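Local atomic coordinates of epoxyqueuosine reductase (Streptococcus thermophilus, PDB entry 5D6S), a protein that binds a cobalamin and two iron-sulfur clusters, belongs to the QueG family and carries a 4Fe-4S double cluster binding domain. Residues A337-K340 and L341-I345; A357-A360 and L361-V365; D213-R216 and C217-A220; N233-C237 and L238-T242. All blocks are in the same frame, centred on the assembly; numbering follows the deposited sequence.

Interaction 1 (A337-K340 and L341-I345)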
loop_
_atom_site.group_PDB
_atom_site.type_symbol
_atom_site.label_atom_id
_atom_site.label_comp_id
_atom_site.label_asym_id
_atom_site.label_seq_id
_atom_site.Cartn_x
_atom_site.Cartn_y
_atom_site.Cartn_z
ATOM N N ALA A 337 -16.660 6.666 -20.890
ATOM C CA ALA A 337 -17.210 6.464 -19.556
ATOM C C ALA A 337 -18.503 7.275 -19.331
ATOM O O ALA A 337 -19.226 7.047 -18.363
ATOM C CB ALA A 337 -16.164 6.820 -18.537
ATOM N N ILE A 338 -18.766 8.255 -20.198
ATOM C CA ILE A 338 -19.774 9.262 -19.889
ATOM C C ILE A 338 -21.085 8.567 -19.539
ATOM O O ILE A 338 -21.710 8.897 -18.542
ATOM C CB ILE A 338 -19.926 10.283 -21.025
ATOM C CG1 ILE A 338 -18.667 11.162 -21.095
ATOM C CG2 ILE A 338 -21.126 11.179 -20.826
ATOM C CD1 ILE A 338 -18.561 12.043 -22.331
ATOM N N VAL A 339 -21.502 7.610 -20.351
ATOM C CA VAL A 339 -22.828 7.045 -20.162
ATOM C C VAL A 339 -22.862 6.273 -18.832
ATOM O O VAL A 339 -23.874 6.271 -18.103
ATOM C CB VAL A 339 -23.382 6.261 -21.384
ATOM C CG1 VAL A 339 -22.308 5.895 -22.388
ATOM C CG2 VAL A 339 -24.160 5.023 -20.948
ATOM N N LYS A 340 -21.751 5.641 -18.495
ATOM C CA LYS A 340 -21.666 4.944 -17.209
ATOM C C LYS A 340 -21.713 5.892 -16.008
ATOM O O LYS A 340 -22.319 5.612 -14.975
ATOM C CB LYS A 340 -20.388 4.110 -17.147
ATOM C CG LYS A 340 -20.230 3.311 -15.865
ATOM C CD LYS A 340 -21.420 2.444 -15.568
ATOM C CE LYS A 340 -21.192 1.607 -14.314
ATOM N NZ LYS A 340 -22.360 0.735 -14.026
ATOM N N LEU A 341 -21.015 6.996 -16.128
ATOM C CA LEU A 341 -21.016 7.982 -15.071
ATOM C C LEU A 341 -22.444 8.501 -14.880
ATOM O O LEU A 341 -22.864 8.783 -13.772
ATOM C CB LEU A 341 -20.024 9.108 -15.418
ATOM C CG LEU A 341 -18.558 8.644 -15.483
ATOM C CD1 LEU A 341 -17.678 9.648 -16.172
ATOM C CD2 LEU A 341 -17.994 8.369 -14.100
ATOM N N MET A 342 -23.187 8.628 -15.972
ATOM C CA MET A 342 -24.519 9.177 -15.895
ATOM C C MET A 342 -25.389 8.184 -15.167
ATOM O O MET A 342 -26.249 8.572 -14.402
ATOM C CB MET A 342 -25.065 9.533 -17.280
ATOM C CG MET A 342 -24.706 10.924 -17.790
ATOM S SD MET A 342 -24.902 11.101 -19.604
ATOM C CE MET A 342 -25.954 12.562 -19.627
ATOM N N GLU A 343 -25.149 6.899 -15.378
ATOM C CA GLU A 343 -25.914 5.826 -14.725
ATOM C C GLU A 343 -25.663 5.818 -13.218
ATOM O O GLU A 343 -26.602 5.698 -12.416
ATOM C CB GLU A 343 -25.591 4.448 -15.321
ATOM C CG GLU A 343 -26.191 4.234 -16.711
ATOM C CD GLU A 343 -25.648 3.004 -17.464
ATOM O OE1 GLU A 343 -25.100 2.085 -16.810
ATOM O OE2 GLU A 343 -25.767 2.982 -18.718
ATOM N N ILE A 344 -24.393 5.940 -12.835
ATOM C CA ILE A 344 -24.040 5.998 -11.429
ATOM C C ILE A 344 -24.775 7.163 -10.755
ATOM O O ILE A 344 -25.378 7.017 -9.704
ATOM C CB ILE A 344 -22.520 6.166 -11.277
ATOM C CG1 ILE A 344 -21.833 4.862 -11.580
ATOM C CG2 ILE A 344 -22.144 6.608 -9.866
ATOM C CD1 ILE A 344 -20.368 5.023 -11.865
ATOM N N ILE A 345 -24.701 8.330 -11.386
ATOM C CA ILE A 345 -25.293 9.545 -10.841
ATOM C C ILE A 345 -26.825 9.458 -10.705
ATOM O O ILE A 345 -27.373 9.955 -9.743
ATOM C CB ILE A 345 -24.939 10.770 -11.699
ATOM C CG1 ILE A 345 -23.443 11.078 -11.631
ATOM C CG2 ILE A 345 -25.752 11.975 -11.253
ATOM C CD1 ILE A 345 -22.988 12.062 -12.690
#

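Interaction 2 (A357-A360 and L361-V365)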
loop_
_atom_site.group_PDB
_atom_site.type_symbol
_atom_site.label_atom_id
_atom_site.label_comp_id
_atom_site.label_asym_id
_atom_site.label_seq_id
_atom_site.Cartn_x
_atom_site.Cartn_y
_atom_site.Cartn_z
ATOM N N ALA A 357 -18.327 11.016 -9.679
ATOM C CA ALA A 357 -18.754 10.989 -11.075
ATOM C C ALA A 357 -19.157 12.380 -11.601
ATOM O O ALA A 357 -18.808 12.733 -12.720
ATOM C CB ALA A 357 -19.893 10.005 -11.266
ATOM N N ILE A 358 -19.879 13.162 -10.800
ATOM C CA ILE A 358 -20.243 14.514 -11.202
ATOM C C ILE A 358 -19.004 15.340 -11.523
ATOM O O ILE A 358 -18.909 15.935 -12.590
ATOM C CB ILE A 358 -21.051 15.208 -10.097
ATOM C CG1 ILE A 358 -22.472 14.642 -10.093
ATOM C CG2 ILE A 358 -21.086 16.709 -10.323
ATOM C CD1 ILE A 358 -23.250 15.070 -8.896
ATOM N N TRP A 359 -18.013 15.290 -10.628
ATOM C CA TRP A 359 -16.727 15.884 -10.897
ATOM C C TRP A 359 -16.144 15.352 -12.199
ATOM O O TRP A 359 -15.639 16.112 -13.019
ATOM C CB TRP A 359 -15.745 15.596 -9.743
ATOM C CG TRP A 359 -14.318 16.023 -10.020
ATOM C CD1 TRP A 359 -13.834 17.296 -10.019
ATOM C CD2 TRP A 359 -13.222 15.182 -10.355
ATOM N NE1 TRP A 359 -12.487 17.299 -10.319
ATOM C CE2 TRP A 359 -12.086 16.012 -10.519
ATOM C CE3 TRP A 359 -13.073 13.813 -10.512
ATOM C CZ2 TRP A 359 -10.833 15.510 -10.855
ATOM C CZ3 TRP A 359 -11.802 13.301 -10.850
ATOM C CH2 TRP A 359 -10.711 14.150 -11.018
ATOM N N ALA A 360 -16.166 14.041 -12.345
ATOM C CA ALA A 360 -15.515 13.373 -13.469
ATOM C C ALA A 360 -16.085 13.876 -14.810
ATOM O O ALA A 360 -15.328 14.054 -15.794
ATOM C CB ALA A 360 -15.628 11.859 -13.342
ATOM N N LEU A 361 -17.389 14.138 -14.860
ATOM C CA LEU A 361 -17.957 14.702 -16.092
ATOM C C LEU A 361 -17.391 16.084 -16.406
ATOM O O LEU A 361 -17.189 16.416 -17.573
ATOM C CB LEU A 361 -19.462 14.742 -16.037
ATOM C CG LEU A 361 -20.147 13.380 -16.083
ATOM C CD1 LEU A 361 -21.619 13.561 -15.800
ATOM C CD2 LEU A 361 -19.968 12.679 -17.409
ATOM N N GLY A 362 -17.097 16.869 -15.376
ATOM C CA GLY A 362 -16.515 18.181 -15.591
ATOM C C GLY A 362 -15.099 18.123 -16.133
ATOM O O GLY A 362 -14.575 19.097 -16.666
ATOM N N GLU A 363 -14.477 16.975 -15.986
ATOM C CA GLU A 363 -13.129 16.777 -16.457
ATOM C C GLU A 363 -13.143 16.241 -17.898
ATOM O O GLU A 363 -12.364 16.685 -18.748
ATOM C CB GLU A 363 -12.430 15.773 -15.507
ATOM C CG GLU A 363 -11.513 16.341 -14.412
ATOM C CD GLU A 363 -11.516 17.852 -14.248
ATOM O OE1 GLU A 363 -12.521 18.432 -13.795
ATOM O OE2 GLU A 363 -10.474 18.454 -14.568
ATOM N N ILE A 364 -13.977 15.222 -18.122
ATOM C CA ILE A 364 -14.042 14.479 -19.378
ATOM C C ILE A 364 -14.662 15.314 -20.496
ATOM O O ILE A 364 -14.107 15.389 -21.580
ATOM C CB ILE A 364 -14.830 13.151 -19.176
ATOM C CG1 ILE A 364 -13.975 12.165 -18.376
ATOM C CG2 ILE A 364 -15.215 12.520 -20.499
ATOM C CD1 ILE A 364 -14.746 11.066 -17.672
ATOM N N VAL A 365 -15.808 15.933 -20.238
ATOM C CA VAL A 365 -16.519 16.699 -21.268
ATOM C C VAL A 365 -15.923 18.103 -21.382
ATOM O O VAL A 365 -16.345 19.028 -20.685
ATOM C CB VAL A 365 -18.003 16.800 -20.950
ATOM C CG1 VAL A 365 -18.726 17.575 -22.032
ATOM C CG2 VAL A 365 -18.610 15.410 -20.791
#

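Interaction 3 (D213-R216 and C217-A220). With SF4 (iron/sulfur cluster), chain F.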
loop_
_atom_site.group_PDB
_atom_site.type_symbol
_atom_site.label_atom_id
_atom_site.label_comp_id
_atom_site.label_asym_id
_atom_site.label_seq_id
_atom_site.Cartn_x
_atom_site.Cartn_y
_atom_site.Cartn_z
ATOM N N ASP A 213 23.642 11.430 -0.305
ATOM C CA ASP A 213 22.959 12.705 -0.523
ATOM C C ASP A 213 22.041 12.552 -1.728
ATOM O O ASP A 213 22.096 13.380 -2.625
ATOM N N CYS A 214 21.209 11.497 -1.744
ATOM C CA CYS A 214 20.442 11.110 -2.952
ATOM C C CYS A 214 19.182 11.929 -3.267
ATOM O O CYS A 214 19.045 12.423 -4.395
ATOM C CB CYS A 214 20.073 9.634 -2.940
ATOM S SG CYS A 214 18.949 9.174 -4.301
ATOM N N ARG A 215 18.255 12.046 -2.323
ATOM C CA ARG A 215 17.118 12.972 -2.481
ATOM C C ARG A 215 16.152 12.753 -3.661
ATOM O O ARG A 215 15.311 13.615 -3.909
ATOM C CB ARG A 215 17.627 14.427 -2.591
ATOM C CG ARG A 215 17.917 15.108 -1.267
ATOM C CD ARG A 215 18.045 16.617 -1.439
ATOM N NE ARG A 215 16.881 17.182 -2.121
ATOM C CZ ARG A 215 15.787 17.643 -1.520
ATOM N NH1 ARG A 215 15.655 17.628 -0.197
ATOM N NH2 ARG A 215 14.805 18.127 -2.259
ATOM N N ARG A 216 16.274 11.669 -4.422
ATOM C CA ARG A 216 15.444 11.514 -5.638
ATOM C C ARG A 216 13.947 11.375 -5.297
ATOM O O ARG A 216 13.086 12.048 -5.879
ATOM C CB ARG A 216 15.890 10.313 -6.473
ATOM C CG ARG A 216 17.166 10.534 -7.281
ATOM C CD ARG A 216 17.028 9.960 -8.685
ATOM N NE ARG A 216 18.177 9.164 -9.101
ATOM C CZ ARG A 216 18.111 8.056 -9.851
ATOM N NH1 ARG A 216 19.230 7.397 -10.169
ATOM N NH2 ARG A 216 16.938 7.579 -10.286
ATOM N N CYS A 217 13.671 10.475 -4.355
ATOM C CA CYS A 217 12.343 10.232 -3.813
ATOM C C CYS A 217 11.719 11.516 -3.270
ATOM O O CYS A 217 10.594 11.868 -3.614
ATOM C CB CYS A 217 12.428 9.171 -2.700
ATOM S SG CYS A 217 13.638 9.518 -1.366
ATOM N N LEU A 218 12.451 12.238 -2.441
ATOM C CA LEU A 218 11.946 13.521 -1.925
ATOM C C LEU A 218 11.465 14.500 -2.989
ATOM O O LEU A 218 10.608 15.320 -2.717
ATOM C CB LEU A 218 13.030 14.231 -1.122
ATOM C CG LEU A 218 13.243 13.815 0.329
ATOM C CD1 LEU A 218 13.379 12.319 0.469
ATOM C CD2 LEU A 218 14.483 14.525 0.865
ATOM N N ASP A 219 12.069 14.454 -4.173
ATOM C CA ASP A 219 11.768 15.411 -5.240
ATOM C C ASP A 219 10.747 14.867 -6.210
ATOM O O ASP A 219 10.148 15.633 -6.967
ATOM C CB ASP A 219 13.055 15.799 -6.011
ATOM C CG ASP A 219 13.987 16.668 -5.188
ATOM O OD1 ASP A 219 13.485 17.601 -4.514
ATOM O OD2 ASP A 219 15.213 16.406 -5.200
ATOM N N ALA A 220 10.598 13.542 -6.221
ATOM C CA ALA A 220 9.640 12.857 -7.092
ATOM C C ALA A 220 8.250 12.708 -6.445
ATOM O O ALA A 220 7.246 12.629 -7.163
ATOM C CB ALA A 220 10.189 11.490 -7.520
HETATM FE FE1 SF4 F . 15.380 8.012 -1.575
HETATM FE FE2 SF4 F . 17.624 7.791 -2.854
HETATM FE FE3 SF4 F . 16.192 5.737 -2.501
HETATM FE FE4 SF4 F . 17.435 6.922 -0.540
HETATM S S1 SF4 F . 18.259 5.861 -2.143
HETATM S S2 SF4 F . 15.466 6.157 -0.583
HETATM S S3 SF4 F . 17.204 8.968 -1.142
HETATM S S4 SF4 F . 15.685 7.455 -3.575
#

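Interaction 4 (N233-C237 and L238-T242). With SF4 (iron/sulfur cluster), chain G.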
loop_
_atom_site.group_PDB
_atom_site.type_symbol
_atom_site.label_atom_id
_atom_site.label_comp_id
_atom_site.label_asym_id
_atom_site.label_seq_id
_atom_site.Cartn_x
_atom_site.Cartn_y
_atom_site.Cartn_z
ATOM N N ASN A 233 4.399 13.163 6.195
ATOM C CA ASN A 233 2.972 13.507 6.445
ATOM C C ASN A 233 2.028 12.530 5.725
ATOM O O ASN A 233 1.665 12.760 4.588
ATOM C CB ASN A 233 2.628 14.920 6.020
ATOM C CG ASN A 233 1.213 15.312 6.428
ATOM O OD1 ASN A 233 0.824 16.471 6.340
ATOM N ND2 ASN A 233 0.471 14.372 6.957
ATOM N N ALA A 234 1.689 11.411 6.373
ATOM C CA ALA A 234 1.087 10.260 5.681
ATOM C C ALA A 234 -0.302 10.562 5.127
ATOM O O ALA A 234 -0.769 9.977 4.155
ATOM C CB ALA A 234 1.025 9.078 6.631
ATOM N N ARG A 235 -0.984 11.408 5.867
ATOM C CA ARG A 235 -2.145 12.119 5.463
ATOM C C ARG A 235 -2.068 12.617 4.005
ATOM O O ARG A 235 -3.107 12.720 3.360
ATOM C CB ARG A 235 -2.216 13.316 6.395
ATOM C CG ARG A 235 -3.484 13.554 7.183
ATOM C CD ARG A 235 -3.839 12.460 8.163
ATOM N NE ARG A 235 -5.275 12.289 7.988
ATOM C CZ ARG A 235 -5.985 11.200 8.267
ATOM N NH1 ARG A 235 -5.443 10.126 8.808
ATOM N NH2 ARG A 235 -7.265 11.207 7.985
ATOM N N ARG A 236 -0.872 12.927 3.491
ATOM C CA ARG A 236 -0.699 13.363 2.078
ATOM C C ARG A 236 -0.022 12.320 1.184
ATOM O O ARG A 236 0.277 12.582 0.039
ATOM C CB ARG A 236 0.077 14.669 1.988
ATOM C CG ARG A 236 -0.581 15.822 2.733
ATOM C CD ARG A 236 0.198 17.141 2.671
ATOM N NE ARG A 236 0.719 17.383 1.322
ATOM C CZ ARG A 236 0.002 17.853 0.308
ATOM N NH1 ARG A 236 -1.297 18.193 0.462
ATOM N NH2 ARG A 236 0.577 17.994 -0.868
ATOM N N CYS A 237 0.224 11.133 1.698
ATOM C CA CYS A 237 0.665 10.058 0.818
ATOM C C CYS A 237 -0.505 9.633 -0.088
ATOM O O CYS A 237 -1.618 9.416 0.384
ATOM C CB CYS A 237 1.171 8.823 1.584
ATOM S SG CYS A 237 2.057 7.686 0.470
ATOM N N LEU A 238 -0.242 9.498 -1.376
ATOM C CA LEU A 238 -1.238 8.988 -2.297
ATOM C C LEU A 238 -1.577 7.548 -1.998
ATOM O O LEU A 238 -2.673 7.093 -2.334
ATOM C CB LEU A 238 -0.742 9.093 -3.733
ATOM C CG LEU A 238 -0.515 10.506 -4.284
ATOM C CD1 LEU A 238 -0.113 10.385 -5.739
ATOM C CD2 LEU A 238 -1.734 11.385 -4.143
ATOM N N SER A 239 -0.650 6.798 -1.401
ATOM C CA SER A 239 -0.977 5.408 -1.039
ATOM C C SER A 239 -2.125 5.406 -0.047
ATOM O O SER A 239 -3.030 4.562 -0.093
ATOM C CB SER A 239 0.215 4.682 -0.440
ATOM O OG SER A 239 -0.093 3.304 -0.222
ATOM N N PHE A 240 -2.095 6.392 0.847
ATOM C CA PHE A 240 -3.136 6.564 1.837
ATOM C C PHE A 240 -4.387 7.035 1.155
ATOM O O PHE A 240 -5.462 6.512 1.405
ATOM C CB PHE A 240 -2.693 7.555 2.928
ATOM C CG PHE A 240 -3.786 7.930 3.890
ATOM C CD1 PHE A 240 -4.420 6.959 4.654
ATOM C CD2 PHE A 240 -4.221 9.230 3.988
ATOM C CE1 PHE A 240 -5.439 7.304 5.528
ATOM C CE2 PHE A 240 -5.260 9.563 4.820
ATOM C CZ PHE A 240 -5.859 8.616 5.602
ATOM N N GLN A 241 -4.257 8.022 0.287
ATOM C CA GLN A 241 -5.434 8.626 -0.314
ATOM C C GLN A 241 -6.243 7.585 -1.081
ATOM O O GLN A 241 -7.479 7.573 -1.016
ATOM C CB GLN A 241 -5.063 9.776 -1.219
ATOM C CG GLN A 241 -4.678 11.048 -0.488
ATOM C CD GLN A 241 -5.714 11.600 0.469
ATOM O OE1 GLN A 241 -5.380 11.966 1.566
ATOM N NE2 GLN A 241 -6.962 11.700 0.044
ATOM N N THR A 242 -5.565 6.677 -1.741
ATOM C CA THR A 242 -6.260 5.625 -2.460
ATOM C C THR A 242 -6.995 4.688 -1.496
ATOM O O THR A 242 -7.940 4.029 -1.888
ATOM C CB THR A 242 -5.325 4.809 -3.377
ATOM O OG1 THR A 242 -4.216 4.311 -2.626
ATOM C CG2 THR A 242 -4.823 5.675 -4.457
HETATM FE FE1 SF4 G . 3.571 8.360 -0.856
HETATM FE FE2 SF4 G . 3.887 8.361 -3.415
HETATM FE FE3 SF4 G . 5.887 7.754 -1.853
HETATM FE FE4 SF4 G . 5.068 10.185 -1.991
HETATM S S1 SF4 G . 5.889 9.038 -3.524
HETATM S S2 SF4 G . 5.473 9.070 -0.274
HETATM S S3 SF4 G . 2.965 9.824 -2.280
HETATM S S4 SF4 G . 4.069 6.711 -2.081
#

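Interaction 1 (A337-K340 and L341-I345)
Ala337 and Leu341 meet one helical turn apart, CB of Ala337 lying 4.0 Å from CD1 of Leu341. The isobutyl group leans back over the turn before it. CG of Leu341 points away from its own carbonyl carbon (chi1 -65°) and comes 3.4 Å from Ala337 O. That same oxygen accepts a hydrogen bond from Leu341 N at 2.9 Å. Ile338 and Met342 run side by side and point the same way, with CG2 of Ile338 4.0 Å from SD of Met342. Three more i to i+4 backbone bonds follow, from Met342 N to Ile338 O, Glu343 N to Val339 O and Ile344 N to Lys340 O. This is the first part of helix 338-347, in the helical C-terminal region, whose paired helices are consistent with HEAT-like repeats. On the exposed flank Lys340 crosses Glu343 at about a right angle. Its NZ stays 4.1 Å from Glu343 OE1, too far for a salt bridge, and pairs with Glu298 instead. Farther out, Ala337 packs on Leu329 and Leu341 on Ile326, both of helix 318-331. Met342 lies against Tyr375 of helix 370-377, and Ile345 reaches helix 351-364.

Interaction 2 (A357-A360 and L361-V365)
Ala360, Leu361 and Glu363 carry most of this contact along helix 351-364. Ala360 O accepts twice. The bond from Ile364 N is 2.9 Å long and nearly linear with the carbonyl, while Glu363 N, at 3.0 Å, sits well above the carbonyl plane. This is the last turn of the helix; Val365 is the first residue to leave helical geometry. Leu361 N bonds to Ala357 O at 2.9 Å, and CG of Leu361 lies back on the same oxygen. Trp359 is the ring partner of Glu363. Its CG is anti to the backbone N (chi1 172°), which swings the indole along the helix toward Glu363. CG of Glu363 lies over one face of the six-membered ring, 4.1 Å from its centroid, in a CH-pi contact shifted toward the rim. The carboxylate runs almost parallel to the indole, the planes 8° apart. OE1 of Glu363 forms a salt bridge with Lys396 of helix 384-396. Arg253 of helix 250-255 makes a cation-pi contact with the indole. Trp359 and Ala360 face helix 318-331 through Ile327, Ala330 and Ile326, whereas Ala357, Ile358 and Leu361 pack on Ile345 of helix 338-347.

Interaction 3 (D213-R216 and C217-A220)
Arg216 O receives Ala220 N at 2.9 Å, in the carbonyl plane, and Asp219 N at 3.1 Å, from well above that plane, as the chain turns from a loop into the short helix 216-220. Just before it, Arg215 has a positive phi (61°), in the left-handed region. The turn lies between Cys214 and Cys217, which bind the same cluster. SG of Cys214 binds iron FE2 at 2.4 Å, and SG of Cys217 binds iron FE1 at 2.3 Å. The two thiolates are set by different first torsions. In Cys214 the sulfur is anti to the backbone N, whereas in Cys217 it lies between the N and the carbonyl carbon (chi1 53°). Arg216 N gives a weak bond to Cys214 SG at 3.7 Å, which probably helps to orient that ligand. The spacing of Cys211, Cys214, Cys217 and Cys221, followed by Pro222, is the CxxCxxCxxxCP motif of ferredoxin-like 4Fe-4S domains. Cys211 and Cys270 also line this cluster, and Cys221 belongs to the pocket of the second one.

The Arg215 and Asp219 side chains are exposed. Arg215 bends at chi3, and its NH2 forms a salt bridge with Asp219 OD1 at 2.7 Å. The bond is weak in angle, and the guanidinium and carboxylate planes stand 55° apart. Leu218 lies across the arginine chain, its CB over one guanidinium face near the rim and its CD2 3.5 Å from Arg215 NH1. Lys177, also of the cluster pocket, touches both Arg215 and Leu218. Ala220 packs on Ile265 of helix 265-268.

Interaction 4 (N233-C237 and L238-T242)
Cys237, with the helix start, and the base of Phe240 form the close-packed part of this contact. SG of Cys237 binds iron FE1 of the cluster at 2.1 Å and also accepts Ser239 N at 3.4 Å in a weak capping bond. Cys237 is therefore both a cluster ligand and the N-cap of helix 238-243. Its sulfur is anti to the backbone N (chi1 -167°), and its carbonyl points into the helix. There Cys237 O takes Gln241 N at 3.0 Å, and Phe240 N more weakly. CB of Phe240 lies between the turn and the helix start, 3.3 Å from Ala234 O and as close to Cys237 O. The helix start may help to balance the negative charge of the thiolate and cluster. Leu238 N lies 3.3 Å from S3 of the cluster and may add to this.

The arrangement belongs to the 4Fe-4S double cluster domain. A short 3-10 turn, 234-236, leads into the ligand cysteine, and the helix behind it borders the cobalamin pocket. Ser239 OG hydrogen-bonds to the cobalamin.

The exposed side is carried by Arg235, which lies against the buried Phe240 ring. Arg235 bends at chi2 and chi3, folds back and crosses Phe240 obliquely. CZ of the ring lies over one face of the guanidinium, toward its rim, and 3.6 Å from Arg235 NH1. The two planes are 53° apart, so the groups are not stacked. NH1 of Arg235 is held by Thr70 O. Arg236 reaches the other way, to a salt bridge with Glu251, and Phe252 lies against both Arg236 and Leu238.

Interactions 1 and 2 sit on consecutive helices and touch directly, their centres 10 Å apart. CD1 of Leu341 meets CD1 of Ile364 at 3.6 Å, and CD1 of Ile345 meets CG1 of Ile358 at 3.7 Å. Interactions 3 and 4 share the double cluster domain, with centres 18 Å apart and nearest atoms about 8 Å apart. Each supplies cysteine to a different cluster. Cobalamin lies closer to interaction 4, about 3 Å from the Ser239 side chain, than to the Cys217 side chain of interaction 3, about 8 Å away. The helical pair is remote from the clusters: interaction 2 comes within about 12 Å of interaction 4, nearest atoms, without touching.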